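DUF1214 domain-containing protein (Burkholderia cenocepacia, PDB 6ANS) is of unknown function, a two-chain assembly whose subunit pairs a helical N-terminal region with four-stranded beta sheets and binds a sodium ion. Local coordinates at residues D288-P299 with V374-A384; F321-R331 with R346-A356. One frame throughout, in Å; residues are numbered along the deposited sequence.

Contact 1: D288-P299 with V374-A384; sequences DEALVIDVDTVP and VHPRTRVVKLA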
loop_
_atom_site.group_PDB
_atom_site.type_symbol
_atom_site.label_atom_id
_atom_site.label_comp_id
_atom_site.label_asym_id
_atom_site.label_seq_id
_atom_site.Cartn_x
_atom_site.Cartn_y
_atom_site.Cartn_z
ATOM N N ASP A 288 -25.576 25.247 9.029
ATOM C CA ASP A 288 -26.421 25.458 10.196
ATOM C C ASP A 288 -27.444 24.346 10.400
ATOM O O ASP A 288 -28.316 24.478 11.266
ATOM C CB ASP A 288 -27.157 26.801 10.097
ATOM C CG ASP A 288 -28.088 26.885 8.888
ATOM O OD1 ASP A 288 -28.154 25.924 8.097
ATOM O OD2 ASP A 288 -28.789 27.909 8.752
ATOM N N GLU A 289 -27.360 23.264 9.630
ATOM C CA GLU A 289 -28.320 22.176 9.710
ATOM C C GLU A 289 -27.693 20.920 10.302
ATOM O O GLU A 289 -26.480 20.699 10.219
ATOM C CB GLU A 289 -28.896 21.854 8.333
ATOM C CG GLU A 289 -29.747 22.975 7.756
ATOM C CD GLU A 289 -30.252 22.651 6.372
ATOM O OE1 GLU A 289 -29.497 22.013 5.610
ATOM O OE2 GLU A 289 -31.404 23.017 6.049
ATOM N N ALA A 290 -28.545 20.094 10.894
ATOM C CA ALA A 290 -28.139 18.808 11.424
ATOM C C ALA A 290 -29.149 17.760 10.992
ATOM O O ALA A 290 -30.342 18.046 10.849
ATOM C CB ALA A 290 -28.022 18.840 12.956
ATOM N N LEU A 291 -28.657 16.545 10.779
ATOM C CA LEU A 291 -29.499 15.395 10.487
ATOM C C LEU A 291 -29.620 14.564 11.756
ATOM O O LEU A 291 -28.615 14.054 12.264
ATOM C CB LEU A 291 -28.913 14.557 9.351
ATOM C CG LEU A 291 -29.807 13.390 8.919
ATOM C CD1 LEU A 291 -31.091 13.890 8.250
ATOM C CD2 LEU A 291 -29.063 12.437 8.021
ATOM N N VAL A 292 -30.844 14.419 12.255
ATOM C CA VAL A 292 -31.113 13.674 13.478
ATOM C C VAL A 292 -31.611 12.291 13.091
ATOM O O VAL A 292 -32.680 12.157 12.485
ATOM C CB VAL A 292 -32.144 14.393 14.358
ATOM C CG1 VAL A 292 -32.348 13.620 15.667
ATOM C CG2 VAL A 292 -31.714 15.838 14.615
ATOM N N ILE A 293 -30.843 11.265 13.453
ATOM C CA ILE A 293 -31.170 9.873 13.169
ATOM C C ILE A 293 -31.573 9.205 14.475
ATOM O O ILE A 293 -30.897 9.378 15.496
ATOM C CB ILE A 293 -29.983 9.134 12.524
ATOM C CG1 ILE A 293 -29.389 9.955 11.369
ATOM C CG2 ILE A 293 -30.394 7.747 12.054
ATOM C CD1 ILE A 293 -28.081 9.390 10.830
ATOM N N ASP A 294 -32.664 8.433 14.439
ATOM C CA ASP A 294 -33.214 7.783 15.622
ATOM C C ASP A 294 -33.598 6.350 15.308
ATOM O O ASP A 294 -34.207 6.078 14.268
ATOM C CB ASP A 294 -34.467 8.496 16.141
ATOM C CG ASP A 294 -34.154 9.775 16.867
ATOM O OD1 ASP A 294 -33.557 9.711 17.959
ATOM O OD2 ASP A 294 -34.499 10.849 16.335
ATOM N N VAL A 295 -33.273 5.450 16.232
ATOM C CA VAL A 295 -33.867 4.121 16.303
ATOM C C VAL A 295 -34.516 3.994 17.677
ATOM O O VAL A 295 -33.905 4.350 18.693
ATOM C CB VAL A 295 -32.833 3.004 16.056
ATOM C CG1 VAL A 295 -32.370 3.028 14.594
ATOM C CG2 VAL A 295 -31.644 3.126 17.006
ATOM N N ASP A 296 -35.785 3.570 17.700
ATOM C CA ASP A 296 -36.531 3.552 18.958
ATOM C C ASP A 296 -36.051 2.443 19.880
ATOM O O ASP A 296 -36.088 2.597 21.105
ATOM C CB ASP A 296 -38.024 3.418 18.672
ATOM C CG ASP A 296 -38.573 4.624 17.931
ATOM O OD1 ASP A 296 -37.979 5.713 18.065
ATOM O OD2 ASP A 296 -39.576 4.483 17.199
ATOM N N THR A 297 -35.598 1.331 19.315
ATOM C CA THR A 297 -34.996 0.239 20.062
ATOM C C THR A 297 -33.721 -0.173 19.342
ATOM O O THR A 297 -33.516 0.154 18.172
ATOM C CB THR A 297 -35.933 -0.976 20.171
ATOM O OG1 THR A 297 -36.243 -1.453 18.855
ATOM C CG2 THR A 297 -37.233 -0.616 20.893
ATOM N N VAL A 298 -32.856 -0.883 20.049
ATOM C CA VAL A 298 -31.678 -1.506 19.454
ATOM C C VAL A 298 -31.895 -3.016 19.462
ATOM O O VAL A 298 -32.059 -3.607 20.537
ATOM C CB VAL A 298 -30.389 -1.125 20.196
ATOM C CG1 VAL A 298 -29.193 -1.795 19.539
ATOM C CG2 VAL A 298 -30.220 0.379 20.203
ATOM N N PRO A 299 -31.901 -3.675 18.310
ATOM C CA PRO A 299 -32.134 -5.122 18.294
ATOM C C PRO A 299 -30.957 -5.880 18.882
ATOM O O PRO A 299 -29.821 -5.400 18.919
ATOM C CB PRO A 299 -32.299 -5.440 16.806
ATOM C CG PRO A 299 -31.488 -4.381 16.113
ATOM C CD PRO A 299 -31.618 -3.138 16.966
ATOM N N VAL A 374 -34.196 -2.874 12.924
ATOM C CA VAL A 374 -34.967 -1.707 13.327
ATOM C C VAL A 374 -34.565 -0.566 12.399
ATOM O O VAL A 374 -33.374 -0.266 12.257
ATOM C CB VAL A 374 -34.718 -1.347 14.806
ATOM C CG1 VAL A 374 -35.414 -0.038 15.178
ATOM C CG2 VAL A 374 -35.184 -2.502 15.734
ATOM N N HIS A 375 -35.550 0.048 11.756
ATOM C CA HIS A 375 -35.286 0.974 10.658
ATOM C C HIS A 375 -35.150 2.399 11.181
ATOM O O HIS A 375 -36.114 2.930 11.744
ATOM C CB HIS A 375 -36.400 0.885 9.634
ATOM C CG HIS A 375 -36.479 -0.451 8.965
ATOM N ND1 HIS A 375 -35.389 -1.286 8.848
ATOM C CD2 HIS A 375 -37.518 -1.107 8.393
ATOM C CE1 HIS A 375 -35.745 -2.388 8.215
ATOM N NE2 HIS A 375 -37.031 -2.304 7.923
ATOM N N PRO A 376 -34.004 3.055 11.007
ATOM C CA PRO A 376 -33.861 4.423 11.515
ATOM C C PRO A 376 -34.821 5.395 10.841
ATOM O O PRO A 376 -35.130 5.279 9.653
ATOM C CB PRO A 376 -32.401 4.773 11.190
ATOM C CG PRO A 376 -31.715 3.454 10.975
ATOM C CD PRO A 376 -32.768 2.573 10.370
ATOM N N ARG A 377 -35.294 6.357 11.623
ATOM C CA ARG A 377 -35.967 7.533 11.104
ATOM C C ARG A 377 -35.008 8.715 11.182
ATOM O O ARG A 377 -34.052 8.716 11.963
ATOM C CB ARG A 377 -37.250 7.837 11.884
ATOM C CG ARG A 377 -37.087 7.924 13.387
ATOM C CD ARG A 377 -38.455 7.952 14.104
ATOM N NE ARG A 377 -38.316 7.924 15.562
ATOM C CZ ARG A 377 -38.012 8.992 16.293
ATOM N NH1 ARG A 377 -37.828 10.165 15.700
ATOM N NH2 ARG A 377 -37.901 8.897 17.612
ATOM N N THR A 378 -35.257 9.714 10.335
ATOM C CA THR A 378 -34.395 10.880 10.233
ATOM C C THR A 378 -35.250 12.137 10.160
ATOM O O THR A 378 -36.411 12.099 9.749
ATOM C CB THR A 378 -33.500 10.829 8.988
ATOM O OG1 THR A 378 -34.315 10.999 7.821
ATOM C CG2 THR A 378 -32.755 9.491 8.897
ATOM N N ARG A 379 -34.651 13.261 10.552
ATOM C CA ARG A 379 -35.237 14.570 10.293
ATOM C C ARG A 379 -34.120 15.606 10.303
ATOM O O ARG A 379 -33.085 15.416 10.948
ATOM C CB ARG A 379 -36.333 14.922 11.303
ATOM C CG ARG A 379 -35.854 15.189 12.706
ATOM C CD ARG A 379 -37.034 15.286 13.673
ATOM N NE ARG A 379 -36.625 15.817 14.972
ATOM C CZ ARG A 379 -36.073 15.083 15.934
ATOM N NH1 ARG A 379 -35.860 13.788 15.731
ATOM N NH2 ARG A 379 -35.726 15.646 17.089
ATOM N N VAL A 380 -34.309 16.664 9.518
ATOM C CA VAL A 380 -33.364 17.772 9.437
ATOM C C VAL A 380 -33.844 18.918 10.316
ATOM O O VAL A 380 -35.005 19.335 10.228
ATOM C CB VAL A 380 -33.177 18.243 7.986
ATOM C CG1 VAL A 380 -32.251 19.457 7.952
ATOM C CG2 VAL A 380 -32.616 17.112 7.130
ATOM N N VAL A 381 -32.957 19.424 11.173
ATOM C CA VAL A 381 -33.251 20.566 12.030
ATOM C C VAL A 381 -32.090 21.552 11.949
ATOM O O VAL A 381 -31.045 21.275 11.359
ATOM C CB VAL A 381 -33.505 20.160 13.494
ATOM C CG1 VAL A 381 -34.603 19.104 13.577
ATOM C CG2 VAL A 381 -32.214 19.659 14.123
ATOM N N LYS A 382 -32.294 22.721 12.549
ATOM C CA LYS A 382 -31.210 23.679 12.705
ATOM C C LYS A 382 -30.292 23.222 13.835
ATOM O O LYS A 382 -30.763 22.858 14.919
ATOM C CB LYS A 382 -31.770 25.069 13.007
ATOM C CG LYS A 382 -32.510 25.718 11.846
ATOM C CD LYS A 382 -31.545 26.256 10.815
ATOM C CE LYS A 382 -32.275 26.860 9.626
ATOM N NZ LYS A 382 -31.312 27.451 8.655
ATOM N N LEU A 383 -28.977 23.229 13.578
ATOM C CA LEU A 383 -28.019 22.796 14.594
ATOM C C LEU A 383 -28.119 23.640 15.855
ATOM O O LEU A 383 -27.851 23.146 16.958
ATOM C CB LEU A 383 -26.597 22.878 14.036
ATOM C CG LEU A 383 -25.427 22.501 14.949
ATOM C CD1 LEU A 383 -25.595 21.119 15.546
ATOM C CD2 LEU A 383 -24.099 22.627 14.197
ATOM N N ALA A 384 -28.530 24.904 15.718
ATOM C CA ALA A 384 -28.677 25.763 16.884
ATOM C C ALA A 384 -29.779 25.264 17.809
ATOM O O ALA A 384 -29.678 25.418 19.032
ATOM C CB ALA A 384 -28.953 27.203 16.440
HETATM O O HOH W 1 -28.670 26.310 13.039
HETATM O O HOH W 2 -35.055 11.524 13.852
HETATM O O HOH W 3 -37.322 3.423 14.770
#

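Contact 2: F321-R331 with R346-A356; sequences FDICVNKHSAR and RPGSANWLDTA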
loop_
_atom_site.group_PDB
_atom_site.type_symbol
_atom_site.label_atom_id
_atom_site.label_comp_id
_atom_site.label_asym_id
_atom_site.label_seq_id
_atom_site.Cartn_x
_atom_site.Cartn_y
_atom_site.Cartn_z
ATOM N N PHE A 321 -11.358 12.599 12.118
ATOM C CA PHE A 321 -12.701 13.090 12.362
ATOM C C PHE A 321 -13.526 11.948 12.931
ATOM O O PHE A 321 -13.289 10.780 12.607
ATOM C CB PHE A 321 -13.361 13.639 11.073
ATOM C CG PHE A 321 -12.584 14.740 10.401
ATOM C CD1 PHE A 321 -12.650 16.042 10.871
ATOM C CD2 PHE A 321 -11.816 14.475 9.275
ATOM C CE1 PHE A 321 -11.935 17.064 10.239
ATOM C CE2 PHE A 321 -11.104 15.486 8.636
ATOM C CZ PHE A 321 -11.162 16.784 9.117
ATOM N N ASP A 322 -14.493 12.294 13.782
ATOM C CA ASP A 322 -15.427 11.322 14.351
ATOM C C ASP A 322 -16.561 11.125 13.350
ATOM O O ASP A 322 -17.547 11.863 13.348
ATOM C CB ASP A 322 -15.954 11.808 15.700
ATOM C CG ASP A 322 -14.843 12.063 16.701
ATOM O OD1 ASP A 322 -13.900 11.248 16.759
ATOM O OD2 ASP A 322 -14.895 13.087 17.415
ATOM N N ILE A 323 -16.429 10.114 12.485
ATOM C CA ILE A 323 -17.359 9.972 11.371
ATOM C C ILE A 323 -17.971 8.577 11.364
ATOM O O ILE A 323 -18.638 8.177 10.399
ATOM C CB ILE A 323 -16.670 10.315 10.033
ATOM C CG1 ILE A 323 -15.418 9.456 9.802
ATOM C CG2 ILE A 323 -16.292 11.819 10.015
ATOM C CD1 ILE A 323 -15.671 8.157 9.041
ATOM N N CYS A 324 -17.764 7.838 12.448
ATOM C CA CYS A 324 -18.345 6.514 12.629
ATOM C C CYS A 324 -18.691 6.328 14.102
ATOM O O CYS A 324 -17.879 6.627 14.980
ATOM C CB CYS A 324 -17.393 5.399 12.184
ATOM S SG CYS A 324 -18.185 3.764 12.159
ATOM N N VAL A 325 -19.883 5.810 14.355
ATOM C CA VAL A 325 -20.379 5.503 15.691
ATOM C C VAL A 325 -20.879 4.065 15.678
ATOM O O VAL A 325 -21.541 3.648 14.720
ATOM C CB VAL A 325 -21.493 6.489 16.094
ATOM C CG1 VAL A 325 -22.382 5.892 17.114
ATOM C CG2 VAL A 325 -20.875 7.761 16.648
ATOM N N ASN A 326 -20.517 3.287 16.703
ATOM C CA ASN A 326 -20.904 1.874 16.698
ATOM C C ASN A 326 -21.451 1.384 18.036
ATOM O O ASN A 326 -21.634 2.166 18.973
ATOM C CB ASN A 326 -19.731 0.992 16.233
ATOM C CG ASN A 326 -18.560 0.980 17.210
ATOM O OD1 ASN A 326 -18.740 1.096 18.418
ATOM N ND2 ASN A 326 -17.350 0.811 16.681
ATOM N N LYS A 327 -21.710 0.074 18.124
ATOM C CA LYS A 327 -22.293 -0.516 19.322
ATOM C C LYS A 327 -21.451 -0.224 20.565
ATOM O O LYS A 327 -21.992 -0.087 21.665
ATOM C CB LYS A 327 -22.457 -2.023 19.114
ATOM C CG LYS A 327 -22.860 -2.781 20.361
ATOM C CD LYS A 327 -23.300 -4.200 20.051
ATOM C CE LYS A 327 -23.862 -4.864 21.311
ATOM N NZ LYS A 327 -24.431 -6.215 21.056
ATOM N N HIS A 328 -20.135 -0.104 20.398
ATOM C CA HIS A 328 -19.208 0.170 21.491
ATOM C C HIS A 328 -19.204 1.633 21.906
ATOM O O HIS A 328 -18.982 1.934 23.082
ATOM C CB HIS A 328 -17.790 -0.241 21.074
ATOM C CG HIS A 328 -16.706 0.303 21.963
ATOM N ND1 HIS A 328 -16.365 -0.269 23.171
ATOM C CD2 HIS A 328 -15.886 1.374 21.811
ATOM C CE1 HIS A 328 -15.380 0.422 23.720
ATOM N NE2 HIS A 328 -15.074 1.425 22.918
ATOM N N SER A 329 -19.386 2.554 20.961
ATOM C CA SER A 329 -19.243 3.969 21.256
ATOM C C SER A 329 -20.552 4.743 21.353
ATOM O O SER A 329 -20.556 5.825 21.948
ATOM C CB SER A 329 -18.347 4.623 20.197
ATOM O OG SER A 329 -18.988 4.583 18.941
ATOM N N ALA A 330 -21.654 4.230 20.806
ATOM C CA ALA A 330 -22.930 4.943 20.869
ATOM C C ALA A 330 -23.556 4.788 22.249
ATOM O O ALA A 330 -23.858 3.668 22.669
ATOM C CB ALA A 330 -23.883 4.424 19.798
ATOM N N ARG A 331 -23.800 5.909 22.928
ATOM C CA ARG A 331 -24.528 5.908 24.195
ATOM C C ARG A 331 -26.028 5.867 23.923
ATOM O O ARG A 331 -26.523 6.654 23.112
ATOM C CB ARG A 331 -24.207 7.156 25.031
ATOM C CG ARG A 331 -22.732 7.440 25.292
ATOM C CD ARG A 331 -22.052 6.466 26.236
ATOM N NE ARG A 331 -22.671 6.340 27.559
ATOM C CZ ARG A 331 -22.204 5.523 28.500
ATOM N NH1 ARG A 331 -21.133 4.794 28.241
ATOM N NH2 ARG A 331 -22.802 5.417 29.678
ATOM N N ARG A 346 -20.367 19.088 17.436
ATOM C CA ARG A 346 -21.144 18.225 18.333
ATOM C C ARG A 346 -22.174 19.033 19.115
ATOM O O ARG A 346 -21.833 20.077 19.680
ATOM C CB ARG A 346 -20.247 17.485 19.317
ATOM C CG ARG A 346 -20.966 16.365 20.078
ATOM C CD ARG A 346 -20.082 15.804 21.190
ATOM N NE ARG A 346 -19.038 14.908 20.713
ATOM C CZ ARG A 346 -19.228 13.630 20.406
ATOM N NH1 ARG A 346 -20.433 13.089 20.552
ATOM N NH2 ARG A 346 -18.208 12.892 19.968
ATOM N N PRO A 347 -23.438 18.616 19.138
ATOM C CA PRO A 347 -24.421 19.270 20.014
ATOM C C PRO A 347 -24.469 18.622 21.394
ATOM O O PRO A 347 -24.955 17.494 21.534
ATOM C CB PRO A 347 -25.744 19.094 19.256
ATOM C CG PRO A 347 -25.565 17.816 18.510
ATOM C CD PRO A 347 -24.075 17.677 18.197
ATOM N N GLY A 348 -23.924 19.290 22.407
ATOM C CA GLY A 348 -23.896 18.688 23.734
ATOM C C GLY A 348 -23.045 17.434 23.752
ATOM O O GLY A 348 -21.918 17.420 23.250
ATOM N N SER A 349 -23.570 16.367 24.357
ATOM C CA SER A 349 -22.879 15.082 24.413
ATOM C C SER A 349 -23.564 14.000 23.573
ATOM O O SER A 349 -23.399 12.807 23.837
ATOM C CB SER A 349 -22.732 14.628 25.864
ATOM O OG SER A 349 -24.002 14.468 26.462
ATOM N N ALA A 350 -24.312 14.392 22.544
ATOM C CA ALA A 350 -24.974 13.411 21.689
ATOM C C ALA A 350 -23.959 12.628 20.858
ATOM O O ALA A 350 -22.839 13.083 20.605
ATOM C CB ALA A 350 -25.975 14.099 20.759
ATOM N N ASN A 351 -24.358 11.416 20.462
ATOM C CA ASN A 351 -23.602 10.659 19.476
ATOM C C ASN A 351 -23.542 11.455 18.179
ATOM O O ASN A 351 -24.558 11.980 17.716
ATOM C CB ASN A 351 -24.249 9.297 19.233
ATOM C CG ASN A 351 -24.430 8.503 20.517
ATOM O OD1 ASN A 351 -23.502 8.379 21.307
ATOM N ND2 ASN A 351 -25.624 7.952 20.719
ATOM N N TRP A 352 -22.348 11.553 17.597
ATOM C CA TRP A 352 -22.077 12.578 16.600
ATOM C C TRP A 352 -21.327 12.014 15.400
ATOM O O TRP A 352 -20.366 11.257 15.556
ATOM C CB TRP A 352 -21.268 13.708 17.247
ATOM C CG TRP A 352 -20.857 14.803 16.333
ATOM C CD1 TRP A 352 -21.631 15.443 15.417
ATOM C CD2 TRP A 352 -19.554 15.388 16.241
ATOM N NE1 TRP A 352 -20.895 16.402 14.767
ATOM C CE2 TRP A 352 -19.616 16.389 15.257
ATOM C CE3 TRP A 352 -18.343 15.174 16.914
ATOM C CZ2 TRP A 352 -18.513 17.173 14.914
ATOM C CZ3 TRP A 352 -17.249 15.952 16.574
ATOM C CH2 TRP A 352 -17.340 16.936 15.579
ATOM N N LEU A 353 -21.763 12.401 14.203
ATOM C CA LEU A 353 -21.008 12.199 12.972
ATOM C C LEU A 353 -20.615 13.568 12.413
ATOM O O LEU A 353 -21.489 14.386 12.099
ATOM C CB LEU A 353 -21.821 11.398 11.949
ATOM C CG LEU A 353 -22.293 10.016 12.400
ATOM C CD1 LEU A 353 -23.102 9.330 11.317
ATOM C CD2 LEU A 353 -21.119 9.122 12.864
ATOM N N ASP A 354 -19.307 13.810 12.294
ATOM C CA ASP A 354 -18.763 15.099 11.867
ATOM C C ASP A 354 -18.830 15.214 10.343
ATOM O O ASP A 354 -18.295 14.355 9.635
ATOM C CB ASP A 354 -17.314 15.217 12.348
ATOM C CG ASP A 354 -16.685 16.574 12.052
ATOM O OD1 ASP A 354 -17.251 17.373 11.269
ATOM O OD2 ASP A 354 -15.593 16.833 12.603
ATOM N N THR A 355 -19.476 16.273 9.833
ATOM C CA THR A 355 -19.562 16.430 8.380
ATOM C C THR A 355 -18.222 16.802 7.748
ATOM O O THR A 355 -18.070 16.666 6.527
ATOM C CB THR A 355 -20.626 17.465 7.985
ATOM O OG1 THR A 355 -20.388 18.710 8.659
ATOM C CG2 THR A 355 -22.038 16.939 8.305
ATOM N N ALA A 356 -17.254 17.263 8.543
ATOM C CA ALA A 356 -15.858 17.348 8.105
ATOM C C ALA A 356 -15.712 18.154 6.811
ATOM O O ALA A 356 -15.021 17.754 5.871
ATOM C CB ALA A 356 -15.262 15.942 7.943
HETATM O O HOH W 4 -14.322 15.127 14.357
#

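Contact 1: D288-P299 with V374-A384
Val292 and Arg379 face each other as one hydrogen-bonded pair of an antiparallel ladder that zips strand 289-295 to strand 377-382. In the backbone, Ala290 with Val381, Val292 with Arg379 and Asp294 with Arg377 each exchange two N-H...O bonds, Val292 N to Arg379 O being 2.8 Å and nearly straight. Beyond the non-hydrogen-bonded pair Glu289-Lys382, Leu383 N bonds to Asp288 O at 2.7 Å, close to the C-terminal helix.

Charges gather on the face that carries Asp294, Arg377 and Arg379. Both arginines start with CG between backbone N and carbonyl carbon (chi1 52° and 69°), then run extended, swinging their guanidinium groups over the neighbouring strand. Arg377 lays one face on Asp294 CB, 3.6 Å from its CZ, and turns its edge to Asp296, whose OD1 takes NH2 through the syn lone pair at 3.2 Å. Arg379 lies alongside Val292, with Val292 CB over one guanidinium face and Val292 CG1 3.5 Å from Arg379 NH1. Asp294 OD2 meets Arg379 NH1 nearly in plane but only weakly, at 3.3 Å; toward Arg377 the same oxygen offers charge alone. A water bridges Asp294 OD2 to Val292 O, while Asp294 OD1 is hydrogen-bonded to Thr339 OG1. At the far end Lys382 NZ comes down on Asp288 OD2 from above the carboxylate plane, 2.6 Å away.

Val292 CG2 also meets Val381 CG2 on the charged face, under Leu386. The face of Leu291, Ile293 and Val380 is mostly apolar: Leu291 CD1 touches Val380 CG2 at 3.7 Å and Ile293 CG2 lies beside Pro376 CB, while Thr378 OG1 bonds to Asn257 O.

With two arginines around it and a hydroxyl on its other oxygen, buried Asp294 is probably kept ionised, and its salt-bridge network adds side-chain ties to the backbone ladder.

Contact 2: F321-R331 with R346-A356
Asn351 turns its amide toward the backbone of Arg331 and grips it at both ends. Its ND2 gives a hydrogen to Arg331 O at 2.9 Å, with that oxygen in the amide plane, and its OD1 takes Arg331 N at 3.0 Å, the donor tilted 24° from the plane. The two bonds fix the rotation of the amide, and ND2 also bonds to Thr339 O on the adjoining strand.

At the other end the Phe321 ring presents a face to Ala356, whose CB sits 3.9 Å from the ring centroid in a CH-pi contact. The carboxylate of Asp354 stands perpendicular to that ring, OD2 being 3.5 Å from Phe321 CD1, and a water links OD2 to Asp322 N. With its CG anti to the backbone N (chi1 -175°), Asp354 also brings OD1 to Ala356 N, closing an Asx turn that probably helps place the Ala356 methyl over the ring.

Between these ends Asp354 N bonds to Asp322 O at 2.8 Å. Asp322 OD2 approaches Trp352 CZ3 at 3.8 Å, the planes 75° apart, while Trp352 NE1 bonds to Ala343 O. Leu353 CD2 packs on the Ile323-Cys324 peptide and on Val325 CG2.

Strands 324-326 and 351-354 run roughly antiparallel but belong to different sheets. These edge strands pack side by side about Val325 and Leu353, while the hydrogen bonds reach past strand 324-326 to Asp322 before it and Arg331 after it.

Overall arrangement
The two contacts lie about 12 Å apart, centre to centre, in the C-terminal beta region. Contact 2 is nested inside the loop that contact 1 closes: 288-299 comes first, then 321-331 and 346-356, and 374-384 last. They share the mixed sheet ordered 351-354, 338-343, 289-295, 377-382. Contact 1 forms one border of it; contact 2 starts from the opposite border and reaches strand 324-326 of the antiparallel sheet ordered 276-284, 360-368, 303-309, 324-326. Leu383 and Pro347 touch directly, and Thr339 on strand 338-343 bonds to both Asp294 and Asn351. Together the contacts tie the end of the chain into its sheet and join that sheet to its neighbour.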